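Long-range contacts in 2-oxoglutarate carboxylase small subunit (Hydrogenobacter thermophilus, PDB 7KCT), which is a biotin carboxylase-type subunit built round an ATP-grasp fold, and binds two molecules of ADP together with magnesium: residues K215-Q220 with E234-I239; N243-E248 with Q302-V307; I159-L164 with R180-L185; L165-G170 with K198-G203. All coordinates share one frame; numbering follows the deposited sequence.

Contact 1: K215-Q220 with E234-I239; sequences KHIEFQ and ERDCSI. With ADP (adenosine-5'-diphosphate), chain C.
Lys215-Gln220 and Glu234-Ser238 pair as the two arms of an antiparallel beta hairpin, strands 215-223 and 229-236, in the four-stranded sheet of the ATP-grasp fold; strand 278-286 flanks the first arm on its other side. Glu218 and Arg235 form a hydrogen-bonded pair, their main chains joined in both directions (Arg235 N to Glu218 O, 2.8 Å), between the non-hydrogen-bonded pairs Ile217-Asp236 and Phe219-Glu234. Further along, Cys237 N still donates to His216 O, but His216 N turns to a side chain, Ser238 OG, at 2.8 Å. That hydroxyl in turn donates to Asp236 OD1, which also takes Ser238 N and closes an Asx turn. Asp236 OD2 offers its syn lone pair to Lys215 NZ in a salt bridge of 2.8 Å; the ammonium has a second acceptor in Phe444 O and lies against the Phe444 ring. On the face bearing Ile217 and Phe219, Glu234 CB sits 3.7 Å above the centre of the Phe219 ring, a CH-pi contact, while its carboxylate leaves for Arg260 and Ser252. On the other face, His216 turns a ring edge to the ribose of ADP, and Glu218 OE1 salt-bridges Lys245. The Arg235 chain, bent at chi3 (-84°), brings its guanidinium edge to Glu218 and Gln220 of the facing arm: NE donates to Glu218 OE2 at 2.8 Å, the carboxylate standing almost perpendicular, and NH2 also serves Gln302. Gln220 OE1 is gripped end-on, by NH1 of Arg235 at 2.9 Å on a lone pair and by NH2 at 3.2 Å from above the amide plane.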
# COMPACT_ATOMS: atom_id res chain seq x y z
N LYS A 215 28.19 -7.71 6.57
CA LYS A 215 26.82 -7.26 6.40
C LYS A 215 26.63 -5.90 7.09
O LYS A 215 27.35 -5.56 8.04
CB LYS A 215 25.86 -8.31 6.95
CG LYS A 215 25.81 -9.62 6.12
CD LYS A 215 24.77 -10.58 6.70
CE LYS A 215 24.03 -11.35 5.61
NZ LYS A 215 23.12 -10.50 4.80
N HIS A 216 25.70 -5.10 6.58
CA HIS A 216 25.37 -3.82 7.17
C HIS A 216 24.04 -3.99 7.91
O HIS A 216 22.98 -4.13 7.29
CB HIS A 216 25.35 -2.71 6.12
CG HIS A 216 25.03 -1.34 6.67
ND1 HIS A 216 25.86 -0.25 6.51
CD2 HIS A 216 23.94 -0.87 7.33
CE1 HIS A 216 25.31 0.81 7.08
NE2 HIS A 216 24.14 0.46 7.58
N ILE A 217 24.12 -3.99 9.24
CA ILE A 217 22.99 -4.22 10.13
C ILE A 217 22.77 -2.93 10.92
O ILE A 217 23.71 -2.40 11.51
CB ILE A 217 23.24 -5.41 11.07
CG1 ILE A 217 23.53 -6.71 10.28
CG2 ILE A 217 22.11 -5.58 12.00
CD1 ILE A 217 22.47 -7.17 9.42
N GLU A 218 21.53 -2.43 10.95
CA GLU A 218 21.30 -1.15 11.62
C GLU A 218 20.05 -1.22 12.48
O GLU A 218 19.08 -1.90 12.12
CB GLU A 218 21.19 0.01 10.60
CG GLU A 218 19.99 -0.12 9.72
CD GLU A 218 19.94 0.96 8.68
OE1 GLU A 218 20.99 1.60 8.46
OE2 GLU A 218 18.85 1.15 8.07
N PHE A 219 20.12 -0.59 13.65
CA PHE A 219 19.05 -0.61 14.64
C PHE A 219 18.35 0.75 14.70
O PHE A 219 19.00 1.79 14.82
CB PHE A 219 19.57 -0.94 16.05
CG PHE A 219 19.70 -2.40 16.31
CD1 PHE A 219 20.81 -3.08 15.89
CD2 PHE A 219 18.72 -3.08 16.95
CE1 PHE A 219 20.93 -4.44 16.11
CE2 PHE A 219 18.84 -4.45 17.16
CZ PHE A 219 19.96 -5.11 16.74
N GLN A 220 17.03 0.71 14.72
CA GLN A 220 16.18 1.88 14.77
C GLN A 220 15.85 2.17 16.22
O GLN A 220 15.39 1.27 16.95
CB GLN A 220 14.90 1.59 14.00
CG GLN A 220 13.87 2.68 14.00
CD GLN A 220 14.30 3.88 13.21
OE1 GLN A 220 14.43 3.82 11.98
NE2 GLN A 220 14.52 4.99 13.91
N GLU A 234 15.98 -4.27 13.84
CA GLU A 234 17.06 -3.97 12.92
C GLU A 234 16.63 -4.15 11.47
O GLU A 234 15.56 -4.68 11.16
CB GLU A 234 18.29 -4.82 13.25
CG GLU A 234 18.36 -6.19 12.65
CD GLU A 234 17.34 -7.15 13.19
OE1 GLU A 234 17.37 -8.29 12.70
OE2 GLU A 234 16.51 -6.79 14.05
N ARG A 235 17.48 -3.64 10.59
CA ARG A 235 17.34 -3.80 9.16
C ARG A 235 18.68 -4.22 8.60
O ARG A 235 19.73 -3.76 9.05
CB ARG A 235 16.92 -2.49 8.50
CG ARG A 235 15.70 -1.84 9.14
CD ARG A 235 15.43 -0.51 8.38
NE ARG A 235 16.22 0.64 8.84
CZ ARG A 235 15.83 1.56 9.73
NH1 ARG A 235 14.65 1.49 10.32
NH2 ARG A 235 16.62 2.59 10.00
N ASP A 236 18.64 -5.05 7.57
CA ASP A 236 19.83 -5.40 6.80
C ASP A 236 19.87 -4.59 5.51
O ASP A 236 19.02 -4.75 4.63
CB ASP A 236 19.81 -6.90 6.51
CG ASP A 236 21.10 -7.38 5.86
OD1 ASP A 236 21.76 -6.56 5.19
OD2 ASP A 236 21.42 -8.58 6.01
N CYS A 237 20.86 -3.73 5.39
CA CYS A 237 21.03 -2.83 4.26
C CYS A 237 22.33 -3.12 3.52
O CYS A 237 22.97 -2.21 3.00
CB CYS A 237 20.95 -1.38 4.73
SG CYS A 237 19.51 -1.08 5.81
N SER A 238 22.71 -4.40 3.40
CA SER A 238 24.02 -4.74 2.85
C SER A 238 24.12 -4.48 1.35
O SER A 238 25.19 -4.07 0.87
CB SER A 238 24.35 -6.21 3.13
OG SER A 238 24.36 -6.42 4.52
N ILE A 239 23.05 -4.70 0.59
CA ILE A 239 23.14 -4.53 -0.86
C ILE A 239 23.33 -3.06 -1.21
O ILE A 239 22.40 -2.25 -1.07
CB ILE A 239 21.92 -5.12 -1.57
CG1 ILE A 239 21.89 -6.62 -1.26
CG2 ILE A 239 22.05 -4.89 -3.05
CD1 ILE A 239 20.72 -7.41 -1.74
PB ADP C . 28.39 6.79 5.45
O1B ADP C . 28.81 7.38 4.15
O2B ADP C . 27.25 5.83 5.67
O3B ADP C . 28.60 7.69 6.65
PA ADP C . 29.40 4.59 6.88
O1A ADP C . 28.10 4.07 7.37
O2A ADP C . 30.59 4.50 7.83
O3A ADP C . 29.79 5.67 5.82
O5' ADP C . 29.87 3.03 5.95
C5' ADP C . 29.59 3.08 4.51
C4' ADP C . 29.47 1.66 4.12
O4' ADP C . 30.85 1.25 3.97
C3' ADP C . 28.85 0.82 5.17
O3' ADP C . 27.46 0.61 4.89
C2' ADP C . 29.58 -0.49 4.86
O2' ADP C . 29.10 -1.10 3.60
C1' ADP C . 30.98 -0.06 4.54
N9 ADP C . 31.84 -0.03 5.75
C8 ADP C . 31.95 0.96 6.74
N7 ADP C . 32.88 0.61 7.67
C5 ADP C . 33.34 -0.65 7.27
C6 ADP C . 34.29 -1.53 7.83
N6 ADP C . 34.94 -1.20 8.97
N1 ADP C . 34.55 -2.74 7.26
C2 ADP C . 33.86 -2.98 6.12
N3 ADP C . 32.94 -2.24 5.47
C4 ADP C . 32.70 -1.05 6.09

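Contact 2: N243-E248 with Q302-V307; sequences NQKLVE and QVEHPV. With ADP (adenosine-5'-diphosphate), chain D.
Lys245 and Glu304 carry the charged part of this contact, which joins strand 244-250 to the turn leading into helix 305-312 at the diphosphate of an ADP bound in the ATP-grasp region. The extended lysine crosses the glutamate at about a right angle, and NZ meets Glu304 OE2 on its syn side at 2.9 Å, a salt bridge. The same NZ donates to O2B of ADP at 2.9 Å and has further carboxylate partners in Glu283 and Glu218. Glu304 reaches it because its CG lies between the backbone N and the carbonyl carbon (chi1 61°) and the chain then bends at chi2. A nearly straight bond to phosphate comes from the main chain: Val303 N to O1B of ADP, 2.8 Å at 168°. Gln244 NE2 adds a weak bond to O1A from the strand side. A type I turn from Gln302 to His305 presents Val303 N; Gln302 O accepts from both the backbone N and the ring ND1 of His305. The rest is van der Waals packing. Glu248 lays its carboxylate against the aliphatic root of Glu304, with Glu248 CD 3.5 Å from Glu304 CB and the two carboxylate planes nearly parallel. Val307 CG1 touches Glu248 O at 3.7 Å. Glu248 OE2 and Glu304 OE1 come within 4.1 Å of each other, and Arg346 answers both, with NE to the first and NH2 to the second. Phosphate and acid groups are thus gathered round Lys245 and Arg346, whose positive charges probably offset much of the repulsion among them.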
# COMPACT_ATOMS: atom_id res chain seq x y z
N ASN A 243 28.78 2.49 -1.74
CA ASN A 243 28.59 2.49 -0.29
C ASN A 243 27.26 3.13 0.12
O ASN A 243 27.13 3.62 1.25
CB ASN A 243 29.76 3.20 0.39
CG ASN A 243 31.08 2.59 0.04
OD1 ASN A 243 31.93 3.26 -0.54
ND2 ASN A 243 31.27 1.33 0.40
N GLN A 244 26.28 3.15 -0.79
CA GLN A 244 24.93 3.66 -0.53
C GLN A 244 23.90 2.58 -0.84
O GLN A 244 24.02 1.83 -1.81
CB GLN A 244 24.69 4.90 -1.36
CG GLN A 244 23.58 5.79 -0.88
CD GLN A 244 23.35 6.94 -1.85
OE1 GLN A 244 24.27 7.34 -2.59
NE2 GLN A 244 22.12 7.45 -1.88
N LYS A 245 22.87 2.53 0.00
CA LYS A 245 21.97 1.40 0.01
C LYS A 245 21.06 1.40 -1.21
O LYS A 245 20.74 2.44 -1.79
CB LYS A 245 21.16 1.42 1.30
CG LYS A 245 22.07 1.41 2.52
CD LYS A 245 21.39 2.01 3.74
CE LYS A 245 22.39 2.26 4.86
NZ LYS A 245 21.86 3.28 5.80
N LEU A 246 20.70 0.20 -1.63
CA LEU A 246 19.78 -0.02 -2.74
C LEU A 246 18.61 -0.89 -2.36
O LEU A 246 17.47 -0.66 -2.80
CB LEU A 246 20.53 -0.68 -3.90
CG LEU A 246 19.94 -0.84 -5.28
CD1 LEU A 246 19.70 0.52 -5.87
CD2 LEU A 246 20.95 -1.70 -6.09
N VAL A 247 18.86 -1.90 -1.53
CA VAL A 247 17.84 -2.82 -1.07
C VAL A 247 17.97 -2.98 0.43
O VAL A 247 19.05 -3.27 0.95
CB VAL A 247 17.95 -4.20 -1.75
CG1 VAL A 247 16.90 -5.14 -1.14
CG2 VAL A 247 17.84 -4.08 -3.31
N GLU A 248 16.86 -2.90 1.11
CA GLU A 248 16.84 -3.00 2.56
C GLU A 248 15.76 -3.96 3.00
O GLU A 248 14.65 -3.97 2.44
CB GLU A 248 16.59 -1.58 3.15
CG GLU A 248 17.58 -0.52 2.69
CD GLU A 248 17.03 0.46 1.65
OE1 GLU A 248 15.89 0.30 1.14
OE2 GLU A 248 17.74 1.45 1.37
N GLN A 302 15.81 7.88 8.42
CA GLN A 302 16.48 7.38 7.23
C GLN A 302 15.50 7.02 6.12
O GLN A 302 14.35 6.67 6.36
CB GLN A 302 17.29 6.12 7.58
CG GLN A 302 18.39 6.32 8.56
CD GLN A 302 19.17 5.04 8.75
OE1 GLN A 302 18.61 4.03 9.18
NE2 GLN A 302 20.43 5.05 8.38
N VAL A 303 16.03 6.99 4.89
CA VAL A 303 15.26 6.60 3.71
C VAL A 303 14.45 5.34 3.94
O VAL A 303 13.26 5.28 3.62
CB VAL A 303 16.24 6.43 2.53
CG1 VAL A 303 15.57 5.77 1.30
CG2 VAL A 303 16.81 7.80 2.12
N GLU A 304 15.06 4.33 4.55
CA GLU A 304 14.53 2.99 4.63
C GLU A 304 13.68 2.73 5.86
O GLU A 304 13.34 1.55 6.14
CB GLU A 304 15.71 1.99 4.54
CG GLU A 304 16.76 2.11 5.70
CD GLU A 304 17.99 3.03 5.44
OE1 GLU A 304 17.95 3.94 4.59
OE2 GLU A 304 19.05 2.83 6.09
N HIS A 305 13.26 3.78 6.57
CA HIS A 305 12.39 3.57 7.73
C HIS A 305 11.11 2.80 7.44
O HIS A 305 10.57 2.19 8.38
CB HIS A 305 12.04 4.91 8.41
CG HIS A 305 11.02 5.73 7.67
ND1 HIS A 305 11.39 6.67 6.74
CD2 HIS A 305 9.67 5.78 7.75
CE1 HIS A 305 10.30 7.24 6.24
NE2 HIS A 305 9.24 6.71 6.82
N PRO A 306 10.55 2.80 6.22
CA PRO A 306 9.28 2.07 6.04
C PRO A 306 9.37 0.57 6.28
O PRO A 306 8.39 0.01 6.79
CB PRO A 306 8.89 2.40 4.58
CG PRO A 306 9.46 3.79 4.38
CD PRO A 306 10.83 3.69 5.07
N VAL A 307 10.50 -0.11 6.02
CA VAL A 307 10.48 -1.55 6.26
C VAL A 307 10.24 -1.83 7.74
O VAL A 307 9.57 -2.80 8.11
CB VAL A 307 11.77 -2.25 5.77
CG1 VAL A 307 11.91 -2.15 4.24
CG2 VAL A 307 13.04 -1.78 6.48
PB ADP D . 20.03 6.77 4.51
O1B ADP D . 18.81 7.57 4.95
O2B ADP D . 20.11 5.27 4.73
O3B ADP D . 21.34 7.47 4.64
PA ADP D . 21.07 7.58 1.91
O1A ADP D . 20.87 7.82 0.45
O2A ADP D . 22.44 7.50 2.56
O3A ADP D . 20.02 6.67 2.66
O5' ADP D . 20.66 9.42 2.50
C5' ADP D . 19.78 10.13 1.53
C4' ADP D . 20.20 11.49 1.23
O4' ADP D . 20.94 12.14 2.25
C3' ADP D . 21.16 11.27 -0.08
O3' ADP D . 20.95 12.27 -0.92
C2' ADP D . 22.53 11.30 0.70
O2' ADP D . 23.53 11.82 -0.05
C1' ADP D . 22.14 12.43 1.70
N9 ADP D . 22.95 12.42 3.00
C8 ADP D . 23.19 11.36 3.89
N7 ADP D . 23.98 11.71 4.94
C5 ADP D . 24.21 13.05 4.75
C6 ADP D . 24.97 13.98 5.50
N6 ADP D . 25.60 13.58 6.66
N1 ADP D . 25.07 15.28 5.09
C2 ADP D . 24.41 15.57 3.90
N3 ADP D . 23.67 14.80 3.07
C4 ADP D . 23.58 13.52 3.55

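Contact 3: I159-L164 with R180-L185; sequences IGYPVL and RNEEEL. With ADP (adenosine-5'-diphosphate), chain C.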
# COMPACT_ATOMS: atom_id res chain seq x y z
N ILE A 159 46.82 -2.50 13.69
CA ILE A 159 45.52 -3.10 13.53
C ILE A 159 45.58 -4.33 12.65
O ILE A 159 44.92 -5.31 12.89
CB ILE A 159 44.57 -2.14 12.81
CG1 ILE A 159 44.36 -0.86 13.59
CG2 ILE A 159 43.25 -2.82 12.55
CD1 ILE A 159 43.83 -1.05 14.98
N GLY A 160 46.39 -4.23 11.63
CA GLY A 160 46.54 -5.28 10.67
C GLY A 160 45.76 -5.03 9.38
O GLY A 160 44.59 -4.75 9.43
N TYR A 161 46.39 -5.15 8.22
CA TYR A 161 45.68 -5.03 6.95
C TYR A 161 44.76 -6.24 6.74
O TYR A 161 45.00 -7.34 7.28
CB TYR A 161 46.65 -4.91 5.79
CG TYR A 161 47.42 -3.61 5.77
CD1 TYR A 161 48.54 -3.43 6.59
CD2 TYR A 161 47.05 -2.55 4.96
CE1 TYR A 161 49.26 -2.23 6.58
CE2 TYR A 161 47.75 -1.35 4.96
CZ TYR A 161 48.86 -1.21 5.77
OH TYR A 161 49.55 -0.03 5.77
N PRO A 162 43.66 -6.07 5.99
CA PRO A 162 43.25 -4.80 5.35
C PRO A 162 42.63 -3.78 6.33
O PRO A 162 42.13 -4.19 7.36
CB PRO A 162 42.22 -5.25 4.31
CG PRO A 162 41.60 -6.49 4.91
CD PRO A 162 42.76 -7.18 5.64
N VAL A 163 42.70 -2.49 6.01
CA VAL A 163 42.09 -1.44 6.81
C VAL A 163 41.30 -0.53 5.87
O VAL A 163 41.43 -0.60 4.64
CB VAL A 163 43.12 -0.59 7.59
CG1 VAL A 163 43.97 -1.46 8.48
CG2 VAL A 163 43.99 0.23 6.64
N LEU A 164 40.50 0.34 6.48
CA LEU A 164 39.61 1.26 5.79
C LEU A 164 39.85 2.68 6.30
O LEU A 164 39.81 2.92 7.51
CB LEU A 164 38.16 0.87 6.04
CG LEU A 164 37.05 1.47 5.19
CD1 LEU A 164 37.26 1.04 3.76
CD2 LEU A 164 35.79 0.94 5.70
N ARG A 180 44.83 -2.30 1.27
CA ARG A 180 45.26 -3.67 1.55
C ARG A 180 46.77 -3.78 1.76
O ARG A 180 47.25 -4.86 2.12
CB ARG A 180 44.79 -4.59 0.43
CG ARG A 180 43.24 -4.72 0.43
CD ARG A 180 42.73 -5.76 -0.52
NE ARG A 180 41.28 -5.74 -0.67
CZ ARG A 180 40.46 -6.44 0.08
NH1 ARG A 180 40.94 -7.20 1.05
NH2 ARG A 180 39.16 -6.39 -0.15
N ASN A 181 47.50 -2.69 1.61
CA ASN A 181 48.92 -2.65 1.90
C ASN A 181 49.30 -1.19 2.08
O ASN A 181 48.50 -0.28 1.81
CB ASN A 181 49.75 -3.29 0.79
CG ASN A 181 49.46 -2.69 -0.56
OD1 ASN A 181 49.65 -1.49 -0.78
ND2 ASN A 181 48.96 -3.52 -1.46
N GLU A 182 50.55 -0.97 2.50
CA GLU A 182 51.00 0.38 2.81
C GLU A 182 51.05 1.24 1.55
O GLU A 182 50.85 2.46 1.62
CB GLU A 182 52.37 0.36 3.49
CG GLU A 182 52.73 1.72 4.05
CD GLU A 182 53.84 1.70 5.06
OE1 GLU A 182 54.89 2.30 4.78
OE2 GLU A 182 53.65 1.14 6.17
N GLU A 183 51.32 0.63 0.40
CA GLU A 183 51.31 1.40 -0.83
C GLU A 183 49.93 1.99 -1.09
O GLU A 183 49.81 3.15 -1.50
CB GLU A 183 51.78 0.52 -2.01
N GLU A 184 48.87 1.21 -0.83
CA GLU A 184 47.51 1.71 -1.10
C GLU A 184 47.10 2.75 -0.07
O GLU A 184 46.45 3.75 -0.40
CB GLU A 184 46.52 0.54 -1.10
CG GLU A 184 46.68 -0.46 -2.25
CD GLU A 184 45.51 -1.45 -2.40
OE1 GLU A 184 45.33 -1.99 -3.52
OE2 GLU A 184 44.77 -1.70 -1.42
N LEU A 185 47.47 2.54 1.20
CA LEU A 185 47.15 3.49 2.27
C LEU A 185 47.64 4.90 1.97
O LEU A 185 46.91 5.88 2.17
CB LEU A 185 47.79 3.01 3.57
CG LEU A 185 47.51 3.81 4.85
CD1 LEU A 185 46.08 3.48 5.30
CD2 LEU A 185 48.53 3.50 5.93
PB ADP C . 28.39 6.79 5.45
O1B ADP C . 28.81 7.38 4.15
O2B ADP C . 27.25 5.83 5.67
O3B ADP C . 28.60 7.69 6.65
PA ADP C . 29.40 4.59 6.88
O1A ADP C . 28.10 4.07 7.37
O2A ADP C . 30.59 4.50 7.83
O3A ADP C . 29.79 5.67 5.82
O5' ADP C . 29.87 3.03 5.95
C5' ADP C . 29.59 3.08 4.51
C4' ADP C . 29.47 1.66 4.12
O4' ADP C . 30.85 1.25 3.97
C3' ADP C . 28.85 0.82 5.17
O3' ADP C . 27.46 0.61 4.89
C2' ADP C . 29.58 -0.49 4.86
O2' ADP C . 29.10 -1.10 3.60
C1' ADP C . 30.98 -0.06 4.54
N9 ADP C . 31.84 -0.03 5.75
C8 ADP C . 31.95 0.96 6.74
N7 ADP C . 32.88 0.61 7.67
C5 ADP C . 33.34 -0.65 7.27
C6 ADP C . 34.29 -1.53 7.83
N6 ADP C . 34.94 -1.20 8.97
N1 ADP C . 34.55 -2.74 7.26
C2 ADP C . 33.86 -2.98 6.12
N3 ADP C . 32.94 -2.24 5.47
C4 ADP C . 32.70 -1.05 6.09
O HOH W 1 51.44 0.41 7.39
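Tyr161 and Glu182 share a water that donates to Glu182 OE2 at 2.6 Å and accepts from Tyr161 OH at a short 2.5 Å, lying at the edge of the tyrosine ring in its plane. The ring itself runs alongside the backbone from Arg180 to Glu182, just where helix 182-200 begins. Its CE2 touches Asn181 C at 3.3 Å, and its OH lies as near to Glu182 CA. Tyr161 CG stands anti to its own carbonyl carbon (chi1 -68°), which carries the ring toward the helix while the chain turns through the cis peptide before Pro162. Asn181 is the N-cap of that helix: its OD1 accepts Glu184 N at 2.8 Å, and Glu184 OE2 reaches back to Arg180 N, so the strand-to-helix corner beside the tyrosine is fastened by two side-chain bonds. The remaining contacts are van der Waals packing. Pro162 CG rests against the guanidinium of the extended Arg180, 4.0 Å from Arg180 NH1, with Glu212 holding the arginine from beyond. Leu185, buried, reaches back to the loop and strand, its CD2 3.7 Å from Tyr161 OH and its CD1 4.1 Å from Val163 CG2. Leu164 points away from the helix segment, and its CD2 touches C5 of the ADP adenine at 3.3 Å. In this part of the ATP-grasp region strand 163-167 is the middle of three antiparallel strands, between 176-179 and 205-209; helix 182-200 packs on it through Leu185, which also touches Ala152 and Lys153 of helix 149-159.

Contact 4: L165-G170 with K198-G203; sequences LKASAG and KAFGRG. With ADP (adenosine-5'-diphosphate), chain C.
The glycine-rich loop of the ATP-grasp fold, which starts where strand 163-167 ends, here packs through Ala169 and Gly170 on Phe200, the last residue of helix 182-200, and on Arg202 just after it. Residues 167 to 170 form a type I turn, the loop's first bend, and two flat side chains receive it. The Phe200 ring, turned to the loop with CG anti to its carbonyl carbon (chi1 -52°), takes Ala169 O and Gly170 CA over one face, both offset toward the rim. The carbonyl oxygen of Ala169 comes to 3.2 Å from Phe200 CG; Gly170 CA stands 3.9 Å from the ring centroid and 17° off its normal, a CH-pi contact. Ala199 CB lies over the opposite face, and Ala167 CB packs obliquely on Phe200 CE2 at 3.9 Å. Gly201, with positive phi (88°), ends the helix and lets the chain turn toward Arg202. That arginine folds at chi3 and lays its guanidinium over the methyl of Ala169, Arg202 NH2 being 3.4 Å from Ala169 CB. Its charge is engaged elsewhere: NH1 salt-bridges Asp123 and Asp204, and the side chain is part of the bicarbonate pocket, with Asp123 and Arg126. Asp123 also takes the hydroxyl of Ser168, so one acid ties both segments. From the strand, Lys166 reaches ADP, its NZ donating to O2A at 2.7 Å and to N7 of the adenine at 2.9 Å. A water also links the two segments, accepting from Ala169 N at 3.1 Å and donating to Arg202 O at 2.9 Å.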
# COMPACT_ATOMS: atom_id res chain seq x y z
N LEU A 165 40.13 3.61 5.40
CA LEU A 165 40.07 5.02 5.72
C LEU A 165 38.64 5.55 5.54
O LEU A 165 37.92 5.15 4.61
CB LEU A 165 41.05 5.79 4.85
CG LEU A 165 42.52 5.41 4.92
CD1 LEU A 165 43.23 6.13 3.79
CD2 LEU A 165 43.05 5.80 6.29
N LYS A 166 38.22 6.42 6.45
CA LYS A 166 36.89 7.03 6.39
C LYS A 166 36.98 8.50 6.78
O LYS A 166 37.72 8.86 7.71
CB LYS A 166 35.92 6.33 7.33
CG LYS A 166 35.89 4.84 7.14
CD LYS A 166 35.09 4.07 8.19
CE LYS A 166 33.61 4.24 8.04
NZ LYS A 166 32.81 3.26 8.85
N ALA A 167 36.21 9.35 6.09
CA ALA A 167 36.02 10.73 6.50
C ALA A 167 35.25 10.76 7.81
O ALA A 167 34.15 10.21 7.89
CB ALA A 167 35.28 11.50 5.42
N SER A 168 35.82 11.40 8.85
CA SER A 168 35.11 11.44 10.12
C SER A 168 33.88 12.33 10.05
O SER A 168 32.93 12.16 10.83
CB SER A 168 36.03 11.89 11.26
OG SER A 168 35.52 11.42 12.50
N ALA A 169 33.89 13.31 9.15
CA ALA A 169 32.74 14.18 8.88
C ALA A 169 31.83 13.65 7.77
O ALA A 169 31.23 14.44 7.03
CB ALA A 169 33.23 15.59 8.54
N GLY A 170 31.70 12.32 7.66
CA GLY A 170 31.20 11.68 6.46
C GLY A 170 29.70 11.39 6.46
O GLY A 170 29.04 11.39 7.50
N LYS A 198 36.72 18.83 -0.14
CA LYS A 198 35.77 19.29 -1.14
C LYS A 198 34.33 18.93 -0.78
O LYS A 198 33.40 19.64 -1.16
CB LYS A 198 36.08 18.69 -2.52
CG LYS A 198 37.42 19.08 -3.13
CD LYS A 198 37.62 18.41 -4.50
N ALA A 199 34.12 17.83 -0.04
CA ALA A 199 32.78 17.26 0.12
C ALA A 199 32.10 17.59 1.45
O ALA A 199 30.87 17.69 1.49
CB ALA A 199 32.83 15.74 -0.04
N PHE A 200 32.86 17.75 2.54
CA PHE A 200 32.25 17.95 3.85
C PHE A 200 32.79 19.18 4.58
O PHE A 200 32.28 19.51 5.66
CB PHE A 200 32.44 16.71 4.76
CG PHE A 200 32.00 15.40 4.13
CD1 PHE A 200 30.65 15.13 3.90
CD2 PHE A 200 32.93 14.43 3.78
CE1 PHE A 200 30.24 13.92 3.33
CE2 PHE A 200 32.53 13.22 3.21
CZ PHE A 200 31.18 12.97 2.99
N GLY A 201 33.76 19.89 3.99
CA GLY A 201 34.40 21.02 4.62
C GLY A 201 35.60 20.68 5.50
O GLY A 201 36.34 21.60 5.89
N ARG A 202 35.81 19.41 5.81
CA ARG A 202 36.80 18.97 6.78
C ARG A 202 37.41 17.67 6.29
O ARG A 202 36.68 16.71 6.03
CB ARG A 202 36.15 18.82 8.15
CG ARG A 202 37.06 18.28 9.24
CD ARG A 202 36.51 18.58 10.63
NE ARG A 202 35.25 17.90 10.92
CZ ARG A 202 35.14 16.76 11.59
NH1 ARG A 202 36.23 16.13 12.05
NH2 ARG A 202 33.95 16.23 11.80
N GLY A 203 38.73 17.63 6.17
CA GLY A 203 39.42 16.50 5.58
C GLY A 203 39.81 15.39 6.53
O GLY A 203 40.45 14.43 6.10
PB ADP C . 28.39 6.79 5.45
O1B ADP C . 28.81 7.38 4.15
O2B ADP C . 27.25 5.83 5.67
O3B ADP C . 28.60 7.69 6.65
PA ADP C . 29.40 4.59 6.88
O1A ADP C . 28.10 4.07 7.37
O2A ADP C . 30.59 4.50 7.83
O3A ADP C . 29.79 5.67 5.82
O5' ADP C . 29.87 3.03 5.95
C5' ADP C . 29.59 3.08 4.51
C4' ADP C . 29.47 1.66 4.12
O4' ADP C . 30.85 1.25 3.97
C3' ADP C . 28.85 0.82 5.17
O3' ADP C . 27.46 0.61 4.89
C2' ADP C . 29.58 -0.49 4.86
O2' ADP C . 29.10 -1.10 3.60
C1' ADP C . 30.98 -0.06 4.54
N9 ADP C . 31.84 -0.03 5.75
C8 ADP C . 31.95 0.96 6.74
N7 ADP C . 32.88 0.61 7.67
C5 ADP C . 33.34 -0.65 7.27
C6 ADP C . 34.29 -1.53 7.83
N6 ADP C . 34.94 -1.20 8.97
N1 ADP C . 34.55 -2.74 7.26
C2 ADP C . 33.86 -2.98 6.12
N3 ADP C . 32.94 -2.24 5.47
C4 ADP C . 32.70 -1.05 6.09
O HOH W 2 36.32 14.15 7.36

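All four contacts belong to the ATP-grasp region and surround two bound ADP molecules. Contacts 3 and 4 use the two ends of the same pair, strand 163-167 and helix 182-200; their centres are 19 Å apart, and they meet where Leu185 CD1 touches Leu165 CD2 at 3.9 Å. Contact 1 also touches the ADP (chain C) that contacts 3 and 4 touch, and is about 8 Å from contact 4 by nearest atoms. Contact 2 holds the second ADP. Its centre is only 9 Å from that of contact 1, and between them Arg235 NH2 and Gln302 OE1 are 2.6 Å apart, probably hydrogen-bonded. A magnesium ion lies close to this junction, about 4 Å from the His216 side chain.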